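Local coordinates for signal recognition particle 19 kDa protein (Pyrococcus furiosus, PDB 3DLU), which binds the archaeal 7S RNA directly and, with SRP54, organises the ribonucleic core of the signal recognition particle, at the interface of chains A and B. Numbering follows the deposited sequence. Chains: chain A/B, Signal recognition particle 19 kDa protein.

Contact 1: the interface of chains A and B. Residues chain A 7, 10, 71-72; chain B 5, 50, 72, 74.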
loop_
_atom_site.group_PDB
_atom_site.type_symbol
_atom_site.label_atom_id
_atom_site.label_comp_id
_atom_site.label_asym_id
_atom_site.label_seq_id
_atom_site.Cartn_x
_atom_site.Cartn_y
_atom_site.Cartn_z
ATOM N N TRP A 7 -13.353 3.013 -4.030
ATOM C CA TRP A 7 -13.026 2.324 -2.799
ATOM C C TRP A 7 -14.048 1.169 -2.705
ATOM O O TRP A 7 -15.255 1.411 -2.774
ATOM C CB TRP A 7 -13.119 3.334 -1.638
ATOM C CG TRP A 7 -12.966 2.746 -0.272
ATOM C CD1 TRP A 7 -11.980 1.904 0.154
ATOM C CD2 TRP A 7 -13.806 2.991 0.864
ATOM N NE1 TRP A 7 -12.172 1.585 1.486
ATOM C CE2 TRP A 7 -13.284 2.244 1.942
ATOM C CE3 TRP A 7 -14.954 3.762 1.072
ATOM C CZ2 TRP A 7 -13.874 2.248 3.215
ATOM C CZ3 TRP A 7 -15.540 3.764 2.340
ATOM C CH2 TRP A 7 -14.995 3.006 3.389
ATOM N N GLU A 10 -17.559 1.207 -1.217
ATOM C CA GLU A 10 -18.591 2.038 -1.843
ATOM C C GLU A 10 -19.671 1.208 -2.538
ATOM O O GLU A 10 -20.806 1.645 -2.651
ATOM C CB GLU A 10 -17.960 3.024 -2.842
ATOM C CG GLU A 10 -17.106 4.110 -2.156
ATOM C CD GLU A 10 -16.216 4.870 -3.137
ATOM O OE1 GLU A 10 -16.001 4.378 -4.262
ATOM O OE2 GLU A 10 -15.719 5.956 -2.777
ATOM N N GLY A 71 -8.035 -1.833 -0.066
ATOM C CA GLY A 71 -7.552 -1.381 -1.359
ATOM C C GLY A 71 -8.266 -0.191 -1.949
ATOM O O GLY A 71 -9.199 0.359 -1.351
ATOM N N MET A 72 -7.811 0.213 -3.130
ATOM C CA MET A 72 -8.421 1.314 -3.866
ATOM C C MET A 72 -7.982 1.256 -5.308
ATOM O O MET A 72 -6.935 0.677 -5.634
ATOM C CB MET A 72 -8.053 2.681 -3.267
ATOM C CG MET A 72 -6.575 3.077 -3.439
ATOM S SD MET A 72 -6.165 3.997 -4.950
ATOM C CE MET A 72 -6.202 5.721 -4.359
ATOM N N VAL B 5 -13.787 7.641 1.480
ATOM C CA VAL B 5 -12.377 7.726 1.133
ATOM C C VAL B 5 -12.042 9.164 0.753
ATOM O O VAL B 5 -12.868 9.871 0.181
ATOM C CB VAL B 5 -12.001 6.731 -0.029
ATOM C CG1 VAL B 5 -12.717 7.100 -1.329
ATOM C CG2 VAL B 5 -10.496 6.672 -0.248
ATOM N N ARG B 50 -8.318 4.398 8.004
ATOM C CA ARG B 50 -7.164 3.797 7.319
ATOM C C ARG B 50 -6.345 4.873 6.605
ATOM O O ARG B 50 -6.902 5.838 6.080
ATOM C CB ARG B 50 -7.602 2.729 6.314
ATOM C CG ARG B 50 -6.424 2.064 5.572
ATOM C CD ARG B 50 -6.835 1.436 4.224
ATOM N NE ARG B 50 -5.766 0.609 3.652
ATOM C CZ ARG B 50 -5.560 0.431 2.350
ATOM N NH1 ARG B 50 -6.336 1.028 1.457
ATOM N NH2 ARG B 50 -4.566 -0.342 1.937
ATOM N N MET B 72 -4.265 7.063 0.003
ATOM C CA MET B 72 -5.690 7.230 0.243
ATOM C C MET B 72 -5.884 7.214 1.746
ATOM O O MET B 72 -5.081 6.613 2.476
ATOM C CB MET B 72 -6.499 6.098 -0.416
ATOM C CG MET B 72 -6.291 4.712 0.194
ATOM S SD MET B 72 -7.465 4.263 1.515
ATOM C CE MET B 72 -8.780 3.461 0.588
ATOM N N VAL B 74 -9.093 6.673 4.619
ATOM C CA VAL B 74 -10.497 6.419 4.937
ATOM C C VAL B 74 -10.820 7.154 6.231
ATOM O O VAL B 74 -10.111 6.988 7.236
ATOM C CB VAL B 74 -10.817 4.914 5.093
ATOM C CG1 VAL B 74 -12.299 4.736 5.457
ATOM C CG2 VAL B 74 -10.467 4.148 3.793
#

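Contact 2: the interface of chains A and B. Residues chain A 3-4, 72, 74; chain B 7, 20.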
loop_
_atom_site.group_PDB
_atom_site.type_symbol
_atom_site.label_atom_id
_atom_site.label_comp_id
_atom_site.label_asym_id
_atom_site.label_seq_id
_atom_site.Cartn_x
_atom_site.Cartn_y
_atom_site.Cartn_z
ATOM N N ARG A 3 -11.321 11.378 -13.936
ATOM C CA ARG A 3 -10.552 10.460 -13.119
ATOM C C ARG A 3 -11.055 10.524 -11.674
ATOM O O ARG A 3 -11.317 11.601 -11.154
ATOM C CB ARG A 3 -9.078 10.847 -13.196
ATOM C CG ARG A 3 -8.124 9.905 -12.519
ATOM C CD ARG A 3 -6.695 10.404 -12.725
ATOM N NE ARG A 3 -6.264 10.284 -14.117
ATOM C CZ ARG A 3 -4.988 10.297 -14.499
ATOM N NH1 ARG A 3 -4.029 10.426 -13.591
ATOM N NH2 ARG A 3 -4.665 10.166 -15.783
ATOM N N PHE A 4 -11.217 9.370 -11.035
ATOM C CA PHE A 4 -11.670 9.337 -9.645
ATOM C C PHE A 4 -11.257 8.039 -8.976
ATOM O O PHE A 4 -10.838 7.090 -9.640
ATOM C CB PHE A 4 -13.195 9.527 -9.549
ATOM C CG PHE A 4 -13.976 8.562 -10.399
ATOM C CD1 PHE A 4 -14.400 8.922 -11.670
ATOM C CD2 PHE A 4 -14.256 7.284 -9.940
ATOM C CE1 PHE A 4 -15.104 8.026 -12.465
ATOM C CE2 PHE A 4 -14.961 6.376 -10.733
ATOM C CZ PHE A 4 -15.386 6.748 -11.992
ATOM N N MET A 72 -7.811 0.213 -3.130
ATOM C CA MET A 72 -8.421 1.314 -3.866
ATOM C C MET A 72 -7.982 1.256 -5.308
ATOM O O MET A 72 -6.935 0.677 -5.634
ATOM C CB MET A 72 -8.053 2.681 -3.267
ATOM C CG MET A 72 -6.575 3.077 -3.439
ATOM S SD MET A 72 -6.165 3.997 -4.950
ATOM C CE MET A 72 -6.202 5.721 -4.359
ATOM N N VAL A 74 -7.796 3.761 -8.874
ATOM C CA VAL A 74 -8.015 5.018 -9.558
ATOM C C VAL A 74 -8.361 4.663 -10.993
ATOM O O VAL A 74 -7.652 3.887 -11.632
ATOM C CB VAL A 74 -6.747 5.901 -9.533
ATOM C CG1 VAL A 74 -6.991 7.171 -10.318
ATOM C CG2 VAL A 74 -6.355 6.227 -8.079
ATOM N N TRP B 7 -9.035 10.845 -1.481
ATOM C CA TRP B 7 -7.901 10.639 -2.378
ATOM C C TRP B 7 -7.253 12.024 -2.529
ATOM O O TRP B 7 -7.931 12.981 -2.857
ATOM C CB TRP B 7 -8.436 10.083 -3.711
ATOM C CG TRP B 7 -7.424 9.905 -4.822
ATOM C CD1 TRP B 7 -6.177 9.336 -4.730
ATOM C CD2 TRP B 7 -7.590 10.282 -6.196
ATOM N NE1 TRP B 7 -5.558 9.347 -5.965
ATOM C CE2 TRP B 7 -6.397 9.928 -6.879
ATOM C CE3 TRP B 7 -8.631 10.879 -6.921
ATOM C CZ2 TRP B 7 -6.221 10.152 -8.246
ATOM C CZ3 TRP B 7 -8.449 11.116 -8.284
ATOM C CH2 TRP B 7 -7.252 10.751 -8.930
ATOM N N GLY B 20 -9.012 14.773 -11.625
ATOM C CA GLY B 20 -9.421 14.228 -10.342
ATOM C C GLY B 20 -9.809 15.222 -9.275
ATOM O O GLY B 20 -10.383 14.832 -8.257
HETATM O O HOH W 1 -12.016 12.642 -8.466
#

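Contact 1: the interface of chains A and B
A:Trp7, with an extended backbone in its loop, and A:Gly71, almost fully stretched in its strand, meet the extended strand residues B:Val5, B:Met72 and B:Val74. The indole of A:Trp7 is the main intruder. B:Val74 lies over one face of it, with the methyl CG2 3.6 Å above the ring plane and displaced toward the rim, while its other methyl, CG1, reaches the benzo carbon CZ2 of A:Trp7 at 3.7 Å. At the pyrrole end, the terminal methyl CE of B:Met72 touches CD1 of A:Trp7 at 3.6 Å, the two side chains crossing nearly at right angles. That methyl is delivered by a thioether chain folded at chi2 and chi3 (92° and 91°). The root of the indole is covered as well: CB of A:Trp7 packs 3.8 Å from CG1 of B:Val5, the side chains running past one another in opposite senses. An alanine in place of A:Trp7 would probably leave B:Val74 and the methyl of B:Met72 without the flat surface they rest against, opening a gap between the chains. A:Glu10 steadies the loop from its own chain: OE1 of its carboxylate accepts a nearly straight bond from the backbone N of A:Trp7 at 3.0 Å, which arrives from above the carboxylate plane. A:Met72 and B:Met72 pass antiparallel, CG to CG at 4.0 Å, as paired copies near the two-fold axis. The patch thus joins the A:Trp7 loop, which follows strand 3-6 and leads into the 3-10 helix 8-11, and strand 68-76 of chain A to strands 3-6 and 69-76 of chain B.

Contact 2: the interface of chains A and B
In this SRP19-family protein, the loop directly after the first strand of chain B presents B:Trp7 to strands 3-6 and 68-76 of chain A, as the two-fold counterpart of the A:Trp7 contact. The indole is swung out with CG anti to the backbone N (chi1 175°), which places its benzo ring beside both strands. A:Val74 lies against one face: CG2 stands over the ring toward its rim, and CG1 comes within 3.7 Å of CZ2 of B:Trp7. Farther along, the methyl CE of A:Met72 meets CD1 of B:Trp7 at 3.6 Å. The outer end of the benzo ring is met by A:Arg3 through its aliphatic stem, whose CG is 3.8 Å from CH2 of B:Trp7. The stem crosses the indole at about a right angle, then bends at chi3 (-69°), and its guanidinium plane ends up 31° from that of the ring. Backbone packs here too, with CA of A:Phe4 at 3.9 Å from CZ3 of B:Trp7. Beside the tryptophan, the loop residue B:Gly20 brings its CA to 3.3 Å from the carbonyl O of A:Arg3. Water 1 bridges the same two residues, 3.0 Å from O of A:Arg3 and 2.7 Å from O of B:Gly20, and it lies in the indole plane at the edge of B:Trp7.

Contacts 1 and 2 are neighbouring patches, the centres of their C-alpha atoms about 10 Å apart, and they share A:Met72. They are largely twins under the two-fold: in contact 1 the tryptophan of chain A enters chain B, and in contact 2 that of chain B enters chain A, with the methionine pair in the middle. Because the interface is two-fold symmetric, each chain offers the same loop to the same strands of its partner. The deposited assembly holds four copies, whereas archaeal SRP consists of 7S RNA with SRP54 and SRP19, so this pairing may reflect the RNA-free crystal rather than the working particle.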